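GH3 beta-N-acetylglucosaminidase (Paenibacillaceae, PDB 6K5J) hydrolyses terminal non-reducing beta-N-acetylglucosaminide linkages, probably in chitin-derived oligosaccharides, as a family 3 glycoside hydrolase. Local coordinates at residues 468-473 and 492-496. Sequence-based numbering, arbitrary orientation.
Sequences IEALAA and ALPTV
The C-terminal part of helix 462-472 lies against a type I beta turn from Leu493 to Val496, with the CA atoms of Ala472 and Val496 5.4 Å apart, and the turn is closed where Val496 N hydrogen-bonds to Leu493 O. Glu469 carries the polar half of the contact. Its chain bends at chi2 (-74°), which brings the carboxylate back over the turn, and both oxygens then meet Thr495. OE2 of Glu469 receives the backbone N-H of Thr495 on its syn lone pair, at 2.8 Å from N and with an N-H...O angle of 153°. OE1 of Glu469 takes a hydrogen bond from the hydroxyl OG1 of the same threonine, though the modelled 2.4 Å is suspiciously short and the exact length is doubtful. The CD-CG edge of the Pro494 ring lies over one face of the carboxylate, CD 3.5 Å from Glu469 OE2. An alanine in place of Glu469 would probably leave the N-H and hydroxyl of Thr495 without the carboxylate oxygens that receive them, and the turn less firmly held to the helix. Deeper in, the contact is apolar: CG2 of Ile468 touches both CD2 of Leu493 and CG2 of Val496, each at 3.6 Å. Ala472 CB packs against CB of Thr495 at 3.8 Å. Ile468 and Val496 also rest on Val481 of strand 478-483, while Arg377 NH1 donates hydrogen bonds to the carbonyl oxygens of Leu493 and Val496. In the mainly parallel six-stranded sheet of an alpha/beta sandwich, as in two-domain family 3 enzymes, helix 462-472 links strands 450-455 and 478-483 in a beta-alpha-beta crossover and packs on the loop leading to the next parallel strand, 499-501.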
loop_
_atom_site.group_PDB
_atom_site.type_symbol
_atom_site.label_atom_id
_atom_site.label_comp_id
_atom_site.label_asym_id
_atom_site.label_seq_id
_atom_site.Cartn_x
_atom_site.Cartn_y
_atom_site.Cartn_z
ATOM N N ILE A 468 -12.201 -17.139 18.256
ATOM C CA ILE A 468 -11.431 -16.466 19.297
ATOM C C ILE A 468 -12.275 -16.276 20.552
ATOM O O ILE A 468 -11.826 -16.545 21.674
ATOM C CB ILE A 468 -10.890 -15.119 18.784
ATOM C CG1 ILE A 468 -9.879 -15.343 17.664
ATOM C CG2 ILE A 468 -10.276 -14.356 19.935
ATOM C CD1 ILE A 468 -9.515 -14.057 16.899
ATOM N N GLU A 469 -13.504 -15.779 20.383
ATOM C CA GLU A 469 -14.386 -15.589 21.531
ATOM C C GLU A 469 -14.689 -16.910 22.232
ATOM O O GLU A 469 -14.830 -16.942 23.460
ATOM C CB GLU A 469 -15.683 -14.900 21.089
ATOM C CG GLU A 469 -15.560 -13.376 20.948
ATOM C CD GLU A 469 -15.510 -12.656 22.284
ATOM O OE1 GLU A 469 -16.549 -12.626 22.986
ATOM O OE2 GLU A 469 -14.437 -12.120 22.646
ATOM N N ALA A 470 -14.768 -18.007 21.477
ATOM C CA ALA A 470 -14.980 -19.318 22.088
ATOM C C ALA A 470 -13.790 -19.715 22.952
ATOM O O ALA A 470 -13.954 -20.161 24.097
ATOM C CB ALA A 470 -15.235 -20.366 21.002
ATOM N N LEU A 471 -12.577 -19.550 22.417
ATOM C CA LEU A 471 -11.378 -19.856 23.186
ATOM C C LEU A 471 -11.279 -18.965 24.413
ATOM O O LEU A 471 -10.800 -19.399 25.469
ATOM C CB LEU A 471 -10.134 -19.695 22.311
ATOM C CG LEU A 471 -9.994 -20.634 21.120
ATOM C CD1 LEU A 471 -8.833 -20.208 20.220
ATOM C CD2 LEU A 471 -9.771 -22.056 21.627
ATOM N N ALA A 472 -11.719 -17.713 24.290
ATOM C CA ALA A 472 -11.655 -16.778 25.404
ATOM C C ALA A 472 -12.588 -17.175 26.533
ATOM O O ALA A 472 -12.358 -16.774 27.679
ATOM C CB ALA A 472 -11.989 -15.356 24.929
ATOM N N ALA A 473 -13.628 -17.949 26.234
ATOM C CA ALA A 473 -14.587 -18.389 27.238
ATOM C C ALA A 473 -14.193 -19.698 27.918
ATOM O O ALA A 473 -14.850 -20.097 28.885
ATOM C CB ALA A 473 -15.975 -18.539 26.606
ATOM N N ALA A 492 -14.314 -6.432 18.219
ATOM C CA ALA A 492 -15.172 -7.588 18.026
ATOM C C ALA A 492 -14.891 -8.707 19.019
ATOM O O ALA A 492 -15.456 -9.793 18.873
ATOM C CB ALA A 492 -15.027 -8.122 16.597
ATOM N N LEU A 493 -14.036 -8.471 20.018
ATOM C CA LEU A 493 -13.538 -9.526 20.908
ATOM C C LEU A 493 -13.699 -9.131 22.377
ATOM O O LEU A 493 -12.717 -9.005 23.116
ATOM C CB LEU A 493 -12.073 -9.840 20.585
ATOM C CG LEU A 493 -11.803 -10.287 19.152
ATOM C CD1 LEU A 493 -10.292 -10.339 18.878
ATOM C CD2 LEU A 493 -12.451 -11.650 18.870
ATOM N N PRO A 494 -14.937 -8.957 22.849
ATOM C CA PRO A 494 -15.125 -8.421 24.208
ATOM C C PRO A 494 -14.681 -9.357 25.327
ATOM O O PRO A 494 -14.411 -8.871 26.432
ATOM C CB PRO A 494 -16.637 -8.139 24.271
ATOM C CG PRO A 494 -17.238 -9.041 23.242
ATOM C CD PRO A 494 -16.219 -9.166 22.145
ATOM N N THR A 495 -14.578 -10.663 25.083
ATOM C CA THR A 495 -14.188 -11.616 26.116
ATOM C C THR A 495 -12.680 -11.792 26.227
ATOM O O THR A 495 -12.199 -12.330 27.234
ATOM C CB THR A 495 -14.840 -12.975 25.836
ATOM O OG1 THR A 495 -16.189 -12.761 25.400
ATOM C CG2 THR A 495 -14.843 -13.859 27.089
ATOM N N VAL A 496 -11.925 -11.338 25.223
ATOM C CA VAL A 496 -10.475 -11.514 25.228
ATOM C C VAL A 496 -9.871 -10.681 26.348
ATOM O O VAL A 496 -10.236 -9.516 26.541
ATOM C CB VAL A 496 -9.909 -11.138 23.850
ATOM C CG1 VAL A 496 -8.403 -10.926 23.898
ATOM C CG2 VAL A 496 -10.267 -12.203 22.845
#